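Local coordinates for molybdopterin biosynthesis moeA protein (Pyrococcus horikoshii, PDB 1WU2), which probably acts in the molybdenum-inserting step of molybdenum cofactor biosynthesis, at residues D19-I24 against A316-A321; D49-D54 against T144-K149; E193-P198 against K207-N212. One frame throughout, in Å; residues are numbered along the deposited sequence.

How the interactions relate
From the N terminus, the chain leaves helix 10-20 through residues 19-24, which are met only 292 residues later by the end of helix 300-319; interaction 1 closes this long loop. Interactions 2 and 3 are both nested inside it, one after the other, a worked example of short closures held within a long one. Interaction 2 joins two loops of the N-terminal region, 90 residues apart, around an excursion of strands and loops without helix. Interaction 3 closes a short beta-alpha-beta unit in the probable molybdopterin-binding domain. Centres of interactions 2 and 3 lie about 59 Å apart, on opposite sides of the chain's centre, yet both touch the second subunit.

Interaction 1. Residues D19-I24 against A316-A321; sequences DDINEI and AKMVGA
The ammonium nitrogen of K317 is gripped by two main-chain oxygens near the end of helix 10-20: its NZ donates to I21 O over 2.7 Å and also to L18 O. It meets the I21 carbonyl almost head-on, with a C=O...NZ angle of 171°. CG of K317 stands anti to the backbone N (chi1 -154°), which starts the chain toward I21, and both CD and CE pass close to the same oxygen. The carboxylate of D19 is nearby but not in contact with NZ; it pairs with K15. A methionine in place of K317 would probably leave I21 O and L18 O without this charged donor and so weaken the tie between this loop and helix 300-319.

The middle of the contact is apolar. CG2 of I21 presses on CG of M318, a selenomethionine, at 3.4 Å, a tight carbon pair, while I24 CD1 meets the terminal CE of M318 more loosely at 4.1 Å. The one backbone-to-backbone bond across the contact runs from I24 N to M318 O over 2.9 Å.

G320, with positive phi, is the C' residue of a Schellman motif that ends helix 300-319. A CB on G320 would come within 2.9 Å of E23 OE1 as it stands. That oxygen also takes a bond from a water at 2.9 Å, while the other, OE2, forms salt bridges with K180 and K157. The chemistry is thus that of the loop after helix 10-20 meeting the end of helix 300-319: L18 O and I21 O are met by K317 NZ, M318 O by I24 N, and the partial negative charge at the end of helix 10-20 is likely to be eased by the K317 ammonium.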
loop_
_atom_site.group_PDB
_atom_site.type_symbol
_atom_site.label_atom_id
_atom_site.label_comp_id
_atom_site.label_asym_id
_atom_site.label_seq_id
_atom_site.Cartn_x
_atom_site.Cartn_y
_atom_site.Cartn_z
ATOM N N ASP A 19 -6.550 -24.338 4.259
ATOM C CA ASP A 19 -7.162 -25.470 3.563
ATOM C C ASP A 19 -8.686 -25.468 3.750
ATOM O O ASP A 19 -9.418 -25.945 2.886
ATOM C CB ASP A 19 -6.592 -26.808 4.061
ATOM C CG ASP A 19 -5.185 -27.102 3.531
ATOM O OD1 ASP A 19 -4.684 -26.390 2.630
ATOM O OD2 ASP A 19 -4.501 -28.051 3.976
ATOM N N ASP A 20 -9.148 -24.940 4.881
ATOM C CA ASP A 20 -10.579 -24.801 5.163
ATOM C C ASP A 20 -11.237 -23.654 4.380
ATOM O O ASP A 20 -12.455 -23.645 4.199
ATOM C CB ASP A 20 -10.796 -24.588 6.668
ATOM C CG ASP A 20 -12.209 -24.926 7.114
ATOM O OD1 ASP A 20 -12.655 -26.065 6.873
ATOM O OD2 ASP A 20 -12.943 -24.122 7.726
ATOM N N ILE A 21 -10.428 -22.695 3.929
ATOM C CA ILE A 21 -10.911 -21.500 3.235
ATOM C C ILE A 21 -10.831 -21.673 1.716
ATOM O O ILE A 21 -9.781 -22.029 1.177
ATOM C CB ILE A 21 -10.087 -20.257 3.672
ATOM C CG1 ILE A 21 -10.160 -20.055 5.192
ATOM C CG2 ILE A 21 -10.558 -19.000 2.934
ATOM C CD1 ILE A 21 -11.492 -19.544 5.713
ATOM N N ASN A 22 -11.943 -21.408 1.033
ATOM C CA ASN A 22 -12.006 -21.500 -0.425
ATOM C C ASN A 22 -12.068 -20.123 -1.080
ATOM O O ASN A 22 -12.497 -19.148 -0.460
ATOM C CB ASN A 22 -13.227 -22.317 -0.850
ATOM C CG ASN A 22 -13.200 -23.732 -0.304
ATOM O OD1 ASN A 22 -12.224 -24.459 -0.480
ATOM N ND2 ASN A 22 -14.275 -24.127 0.367
ATOM N N GLU A 23 -11.632 -20.057 -2.338
ATOM C CA GLU A 23 -11.777 -18.850 -3.139
ATOM C C GLU A 23 -13.259 -18.619 -3.425
ATOM O O GLU A 23 -13.932 -19.498 -3.959
ATOM C CB GLU A 23 -10.999 -18.969 -4.455
ATOM C CG GLU A 23 -10.876 -17.654 -5.217
ATOM C CD GLU A 23 -9.986 -17.757 -6.442
ATOM O OE1 GLU A 23 -8.799 -18.109 -6.291
ATOM O OE2 GLU A 23 -10.471 -17.481 -7.558
ATOM N N ILE A 24 -13.767 -17.454 -3.031
ATOM C CA ILE A 24 -15.125 -17.038 -3.378
ATOM C C ILE A 24 -15.305 -17.047 -4.902
ATOM O O ILE A 24 -14.425 -16.603 -5.640
ATOM C CB ILE A 24 -15.439 -15.639 -2.765
ATOM C CG1 ILE A 24 -15.847 -15.791 -1.297
ATOM C CG2 ILE A 24 -16.547 -14.914 -3.533
ATOM C CD1 ILE A 24 -15.840 -14.489 -0.518
ATOM N N ALA A 316 -6.879 -12.930 1.397
ATOM C CA ALA A 316 -6.165 -12.945 0.124
ATOM C C ALA A 316 -6.481 -14.202 -0.679
ATOM O O ALA A 316 -6.597 -14.146 -1.895
ATOM C CB ALA A 316 -4.662 -12.829 0.356
ATOM N N LYS A 317 -6.628 -15.332 0.004
ATOM C CA LYS A 317 -6.985 -16.590 -0.651
ATOM C C LYS A 317 -8.409 -16.558 -1.208
ATOM O O LYS A 317 -8.685 -17.156 -2.246
ATOM C CB LYS A 317 -6.834 -17.770 0.317
ATOM C CG LYS A 317 -6.573 -19.101 -0.381
ATOM C CD LYS A 317 -7.188 -20.268 0.357
ATOM C CE LYS A 317 -7.087 -21.544 -0.459
ATOM N NZ LYS A 317 -7.280 -22.743 0.388
HETATM N N MSE A 318 -9.299 -15.844 -0.522
HETATM C CA MSE A 318 -10.714 -15.784 -0.893
HETATM C C MSE A 318 -10.944 -14.989 -2.185
HETATM O O MSE A 318 -11.847 -15.304 -2.953
HETATM C CB MSE A 318 -11.547 -15.199 0.257
HETATM C CG MSE A 318 -11.700 -16.147 1.437
HETATM SE SE MSE A 318 -12.662 -15.379 2.967
HETATM C CE MSE A 318 -14.288 -16.353 2.752
ATOM N N VAL A 319 -10.123 -13.968 -2.425
ATOM C CA VAL A 319 -10.185 -13.196 -3.669
ATOM C C VAL A 319 -9.085 -13.593 -4.668
ATOM O O VAL A 319 -9.027 -13.060 -5.776
ATOM C CB VAL A 319 -10.109 -11.673 -3.399
ATOM C CG1 VAL A 319 -11.270 -11.228 -2.519
ATOM C CG2 VAL A 319 -8.764 -11.274 -2.776
ATOM N N GLY A 320 -8.223 -14.530 -4.278
ATOM C CA GLY A 320 -7.097 -14.936 -5.102
ATOM C C GLY A 320 -6.083 -13.831 -5.347
ATOM O O GLY A 320 -5.463 -13.783 -6.410
ATOM N N ALA A 321 -5.914 -12.947 -4.365
ATOM C CA ALA A 321 -4.996 -11.817 -4.473
ATOM C C ALA A 321 -3.554 -12.267 -4.663
ATOM O O ALA A 321 -3.087 -13.191 -3.994
ATOM C CB ALA A 321 -5.102 -10.931 -3.240
HETATM O O HOH W 1 -7.119 -18.155 -3.933
#

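Interaction 2. Residues D49-D54 against T144-K149; sequences DIPPFD and TGEDVK
T144 and D54 open a contact between two irregular loops that includes a classic beta bulge at I50, which D147 and V148 both face. T144 delivers two bonds to one oxygen: its N reaches D54 OD1 at 3.0 Å, nearly along the C-O axis. The hydroxyl OG1 reaches the same D54 OD1 at 3.0 Å from a different direction, 55° out of the carboxylate plane, and this double grip should limit rotation of the aspartate. In the same threonine a chi1 of -65° sets OG1 beside the backbone N, and CG2, anti to that N, lies against CB and CG of D49.

G145 follows with positive phi, and its N donates to P51 O over 3.1 Å. Any CB on this residue would collide with the backbone of K149. E146 then leans CG on the ring carbon CD of P51, a proline preceded by a cis peptide bond.

At the bulge, I50 O receives two weak bonds, the first from D147 N at 3.1 Å. The D147 side chain runs beside I50, but its carboxylate is bonded to backbone N atoms of L366 and S367 of the second subunit, so the bulge also presents a docking point for the dimer. The second weak bond comes from V148 N at 3.4 Å. The return bond is sounder: I50 N donates to V148 O over 3.0 Å with an almost straight N-H...O angle of 176°, completing an antiparallel hydrogen-bonded pair of I50 and V148. Their side chains lie side by side, CD1 of I50 meeting CG2 of V148 at 3.8 Å. The walk ends at K149, whose CA lies 3.6 Å from OD1 of D49, the oxygen that also accepts a bond from K150 N.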
loop_
_atom_site.group_PDB
_atom_site.type_symbol
_atom_site.label_atom_id
_atom_site.label_comp_id
_atom_site.label_asym_id
_atom_site.label_seq_id
_atom_site.Cartn_x
_atom_site.Cartn_y
_atom_site.Cartn_z
ATOM N N ASP A 49 -4.939 -4.706 -31.133
ATOM C CA ASP A 49 -3.510 -4.415 -31.190
ATOM C C ASP A 49 -3.292 -2.938 -30.865
ATOM O O ASP A 49 -4.003 -2.075 -31.386
ATOM C CB ASP A 49 -2.948 -4.675 -32.597
ATOM C CG ASP A 49 -2.944 -6.137 -32.979
ATOM O OD1 ASP A 49 -2.160 -6.908 -32.395
ATOM O OD2 ASP A 49 -3.667 -6.605 -33.879
ATOM N N ILE A 50 -2.314 -2.652 -30.011
ATOM C CA ILE A 50 -1.890 -1.283 -29.726
ATOM C C ILE A 50 -0.376 -1.191 -29.950
ATOM O O ILE A 50 0.381 -1.868 -29.259
ATOM C CB ILE A 50 -2.240 -0.876 -28.278
ATOM C CG1 ILE A 50 -3.756 -0.945 -28.051
ATOM C CG2 ILE A 50 -1.724 0.548 -27.980
ATOM C CD1 ILE A 50 -4.171 -0.853 -26.597
ATOM N N PRO A 51 0.079 -0.397 -30.922
ATOM C CA PRO A 51 -0.785 0.315 -31.873
ATOM C C PRO A 51 -1.421 -0.668 -32.858
ATOM O O PRO A 51 -0.917 -1.783 -32.991
ATOM C CB PRO A 51 0.192 1.247 -32.595
ATOM C CG PRO A 51 1.502 0.548 -32.513
ATOM C CD PRO A 51 1.507 -0.149 -31.181
ATOM N N PRO A 52 -2.496 -0.279 -33.536
ATOM C CA PRO A 52 -3.197 -1.204 -34.437
ATOM C C PRO A 52 -2.454 -1.511 -35.748
ATOM O O PRO A 52 -2.817 -2.483 -36.416
ATOM C CB PRO A 52 -4.534 -0.502 -34.702
ATOM C CG PRO A 52 -4.295 0.939 -34.431
ATOM C CD PRO A 52 -3.122 1.051 -33.501
ATOM N N PHE A 53 -1.451 -0.707 -36.112
ATOM C CA PHE A 53 -0.647 -0.961 -37.314
ATOM C C PHE A 53 0.824 -0.553 -37.150
ATOM O O PHE A 53 1.196 0.092 -36.171
ATOM C CB PHE A 53 -1.262 -0.272 -38.545
ATOM C CG PHE A 53 -1.531 1.196 -38.359
ATOM C CD1 PHE A 53 -0.583 2.137 -38.724
ATOM C CD2 PHE A 53 -2.735 1.636 -37.834
ATOM C CE1 PHE A 53 -0.827 3.496 -38.566
ATOM C CE2 PHE A 53 -2.986 2.997 -37.669
ATOM C CZ PHE A 53 -2.028 3.925 -38.034
ATOM N N ASP A 54 1.656 -0.962 -38.110
ATOM C CA ASP A 54 3.073 -0.590 -38.132
ATOM C C ASP A 54 3.180 0.907 -38.402
ATOM O O ASP A 54 2.644 1.389 -39.392
ATOM C CB ASP A 54 3.842 -1.347 -39.231
ATOM C CG ASP A 54 3.765 -2.861 -39.087
ATOM O OD1 ASP A 54 3.537 -3.359 -37.969
ATOM O OD2 ASP A 54 3.928 -3.639 -40.052
ATOM N N THR A 144 3.066 -3.466 -34.978
ATOM C CA THR A 144 1.712 -3.736 -34.514
ATOM C C THR A 144 1.749 -4.507 -33.201
ATOM O O THR A 144 2.332 -5.588 -33.121
ATOM C CB THR A 144 0.937 -4.543 -35.580
ATOM O OG1 THR A 144 0.772 -3.750 -36.762
ATOM C CG2 THR A 144 -0.495 -4.840 -35.133
ATOM N N GLY A 145 1.143 -3.928 -32.169
ATOM C CA GLY A 145 0.979 -4.600 -30.897
ATOM C C GLY A 145 2.214 -4.605 -30.018
ATOM O O GLY A 145 2.305 -5.416 -29.099
ATOM N N GLU A 146 3.153 -3.696 -30.276
ATOM C CA GLU A 146 4.381 -3.627 -29.486
ATOM C C GLU A 146 4.080 -3.283 -28.023
ATOM O O GLU A 146 4.805 -3.704 -27.123
ATOM C CB GLU A 146 5.391 -2.639 -30.094
ATOM C CG GLU A 146 4.945 -1.178 -30.125
ATOM C CD GLU A 146 6.099 -0.212 -30.339
ATOM O OE1 GLU A 146 5.927 0.996 -30.064
ATOM O OE2 GLU A 146 7.178 -0.654 -30.785
ATOM N N ASP A 147 3.012 -2.517 -27.802
ATOM C CA ASP A 147 2.487 -2.284 -26.460
ATOM C C ASP A 147 1.765 -3.538 -25.956
ATOM O O ASP A 147 2.247 -4.199 -25.036
ATOM C CB ASP A 147 1.553 -1.064 -26.444
ATOM C CG ASP A 147 1.178 -0.633 -25.042
ATOM O OD1 ASP A 147 1.683 -1.237 -24.077
ATOM O OD2 ASP A 147 0.389 0.305 -24.804
ATOM N N VAL A 148 0.609 -3.848 -26.546
ATOM C CA VAL A 148 -0.068 -5.130 -26.337
ATOM C C VAL A 148 -0.559 -5.666 -27.680
ATOM O O VAL A 148 -1.034 -4.902 -28.515
ATOM C CB VAL A 148 -1.260 -5.031 -25.335
ATOM C CG1 VAL A 148 -0.776 -4.587 -23.967
ATOM C CG2 VAL A 148 -2.362 -4.100 -25.845
ATOM N N LYS A 149 -0.438 -6.975 -27.887
ATOM C CA LYS A 149 -0.864 -7.601 -29.139
ATOM C C LYS A 149 -2.241 -8.246 -28.967
ATOM O O LYS A 149 -2.629 -8.600 -27.860
ATOM C CB LYS A 149 0.202 -8.598 -29.634
ATOM C CG LYS A 149 -0.229 -10.060 -29.770
ATOM C CD LYS A 149 0.979 -10.982 -29.972
ATOM C CE LYS A 149 1.793 -10.613 -31.213
ATOM N NZ LYS A 149 2.959 -9.739 -30.886
#

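Interaction 3. Residues E193-P198 against K207-N212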
loop_
_atom_site.group_PDB
_atom_site.type_symbol
_atom_site.label_atom_id
_atom_site.label_comp_id
_atom_site.label_asym_id
_atom_site.label_seq_id
_atom_site.Cartn_x
_atom_site.Cartn_y
_atom_site.Cartn_z
ATOM N N GLU A 193 -16.611 -5.802 30.511
ATOM C CA GLU A 193 -15.612 -4.756 30.740
ATOM C C GLU A 193 -15.639 -3.619 29.712
ATOM O O GLU A 193 -15.387 -2.466 30.056
ATOM C CB GLU A 193 -14.206 -5.378 30.740
ATOM C CG GLU A 193 -14.044 -6.559 29.781
ATOM C CD GLU A 193 -12.636 -6.731 29.253
ATOM O OE1 GLU A 193 -11.706 -6.062 29.756
ATOM O OE2 GLU A 193 -12.463 -7.551 28.322
ATOM N N LEU A 194 -15.937 -3.945 28.457
ATOM C CA LEU A 194 -15.786 -2.993 27.353
ATOM C C LEU A 194 -16.849 -1.886 27.319
ATOM O O LEU A 194 -18.008 -2.105 27.668
ATOM C CB LEU A 194 -15.744 -3.739 26.017
ATOM C CG LEU A 194 -14.519 -4.653 25.879
ATOM C CD1 LEU A 194 -14.762 -5.747 24.865
ATOM C CD2 LEU A 194 -13.276 -3.852 25.509
ATOM N N ILE A 195 -16.420 -0.702 26.884
ATOM C CA ILE A 195 -17.251 0.501 26.847
ATOM C C ILE A 195 -16.885 1.337 25.611
ATOM O O ILE A 195 -15.741 1.324 25.171
ATOM C CB ILE A 195 -17.065 1.312 28.171
ATOM C CG1 ILE A 195 -18.307 2.155 28.491
ATOM C CG2 ILE A 195 -15.805 2.185 28.130
ATOM C CD1 ILE A 195 -18.938 1.808 29.822
ATOM N N GLU A 196 -17.849 2.062 25.052
ATOM C CA GLU A 196 -17.637 2.758 23.777
ATOM C C GLU A 196 -16.821 4.049 23.903
ATOM O O GLU A 196 -16.074 4.396 22.987
ATOM C CB GLU A 196 -18.977 3.036 23.076
ATOM C CG GLU A 196 -19.808 4.158 23.685
ATOM C CD GLU A 196 -21.291 4.023 23.379
ATOM O OE1 GLU A 196 -22.089 3.883 24.333
ATOM O OE2 GLU A 196 -21.659 4.058 22.183
ATOM N N GLU A 197 -16.956 4.743 25.033
ATOM C CA GLU A 197 -16.341 6.062 25.222
ATOM C C GLU A 197 -15.500 6.148 26.500
ATOM O O GLU A 197 -15.873 5.574 27.523
ATOM C CB GLU A 197 -17.434 7.132 25.288
ATOM C CG GLU A 197 -17.434 8.101 24.120
ATOM C CD GLU A 197 -18.677 8.968 24.092
ATOM O OE1 GLU A 197 -18.539 10.210 24.113
ATOM O OE2 GLU A 197 -19.793 8.405 24.043
ATOM N N PRO A 198 -14.386 6.880 26.451
ATOM C CA PRO A 198 -13.615 7.178 27.663
ATOM C C PRO A 198 -14.291 8.265 28.491
ATOM O O PRO A 198 -14.507 9.368 27.987
ATOM C CB PRO A 198 -12.270 7.674 27.119
ATOM C CG PRO A 198 -12.570 8.212 25.767
ATOM C CD PRO A 198 -13.769 7.474 25.251
ATOM N N LYS A 207 -13.839 -0.092 33.649
ATOM C CA LYS A 207 -14.127 -0.342 32.239
ATOM C C LYS A 207 -13.002 0.216 31.375
ATOM O O LYS A 207 -12.392 1.229 31.719
ATOM C CB LYS A 207 -15.448 0.321 31.824
ATOM C CG LYS A 207 -16.651 -0.021 32.693
ATOM C CD LYS A 207 -17.154 -1.436 32.437
ATOM C CE LYS A 207 -18.416 -1.767 33.236
ATOM N NZ LYS A 207 -18.823 -0.704 34.200
ATOM N N ILE A 208 -12.741 -0.450 30.252
ATOM C CA ILE A 208 -11.752 0.012 29.279
ATOM C C ILE A 208 -12.418 0.271 27.928
ATOM O O ILE A 208 -13.372 -0.409 27.553
ATOM C CB ILE A 208 -10.586 -1.007 29.155
ATOM C CG1 ILE A 208 -11.016 -2.250 28.361
ATOM C CG2 ILE A 208 -10.072 -1.385 30.546
ATOM C CD1 ILE A 208 -10.033 -3.409 28.417
ATOM N N VAL A 209 -11.904 1.260 27.202
ATOM C CA VAL A 209 -12.489 1.675 25.934
ATOM C C VAL A 209 -12.258 0.617 24.858
ATOM O O VAL A 209 -11.167 0.059 24.742
ATOM C CB VAL A 209 -11.928 3.042 25.469
ATOM C CG1 VAL A 209 -12.368 3.369 24.042
ATOM C CG2 VAL A 209 -12.372 4.140 26.423
ATOM N N GLU A 210 -13.299 0.364 24.072
ATOM C CA GLU A 210 -13.264 -0.638 23.021
ATOM C C GLU A 210 -12.526 -0.055 21.823
ATOM O O GLU A 210 -12.772 1.085 21.424
ATOM C CB GLU A 210 -14.685 -1.048 22.633
ATOM C CG GLU A 210 -14.784 -2.422 21.995
ATOM C CD GLU A 210 -14.247 -2.452 20.578
ATOM O OE1 GLU A 210 -14.521 -1.505 19.814
ATOM O OE2 GLU A 210 -13.544 -3.421 20.230
ATOM N N THR A 211 -11.634 -0.853 21.250
ATOM C CA THR A 211 -10.695 -0.377 20.240
ATOM C C THR A 211 -10.520 -1.342 19.053
ATOM O O THR A 211 -10.263 -0.904 17.934
ATOM C CB THR A 211 -9.343 -0.078 20.947
ATOM O OG1 THR A 211 -9.322 1.294 21.373
ATOM C CG2 THR A 211 -8.159 -0.181 20.014
ATOM N N ASN A 212 -10.666 -2.640 19.296
ATOM C CA ASN A 212 -10.443 -3.649 18.264
ATOM C C ASN A 212 -11.453 -3.641 17.128
ATOM O O ASN A 212 -11.145 -4.103 16.032
ATOM C CB ASN A 212 -10.417 -5.046 18.882
ATOM C CG ASN A 212 -9.197 -5.273 19.742
ATOM O OD1 ASN A 212 -8.206 -4.542 19.649
ATOM N ND2 ASN A 212 -9.261 -6.285 20.591
#
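A beta-alpha-beta unit, strand 194-195, helix 200-204 and strand 208-209, brings L194 beside I208 and I195 beside V209 in a small parallel sheet. Its ladder has three rungs. I208 N gives a weak bond to E193 O, and I195 N donates to I208 O over 3.1 Å. The last rung is the shortest, E210 N meeting I195 O at 2.8 Å, and CA-H...O contacts fill in between, for example from V209 CA to I195 O.

L194 and I208 share one face of the sheet, where the two side chains cross at a slant, CD2 of L194 lying 4.0 Å from CG1 of I208. I208 puts CG1 between its backbone N and carbonyl carbon (chi1 75°), the crowded position. Its terminal CD1 comes 3.4 Å from OE1 of E193. K207 folds its aliphatic chain over the first rung, with CD 3.1 Å from E193 O. CG of the same lysine meets the tip of I195, CD1, with the two side chains at about a right angle.

Farther along, V209 uses one methyl for the turn after strand 194-195: its CG2 lies 3.6 Å from P198 CB and is also close to the proline N and CA. The other methyl, CG1, faces E196 O. CG of E210 touches L194 CD2 at 4.1 Å, while its carboxylate reaches forward to S213 N in the first turn of helix 212-222.

The little sheet lies at the surface, against larger elements on its L194 and E210 side. L194 and E210 rest on I189 of strand 184-190 and V232 of strand 226-233, T211 and N212 lean on P300 at the start of helix 300-319, and K170 of the second subunit bonds E196 O and E210 O.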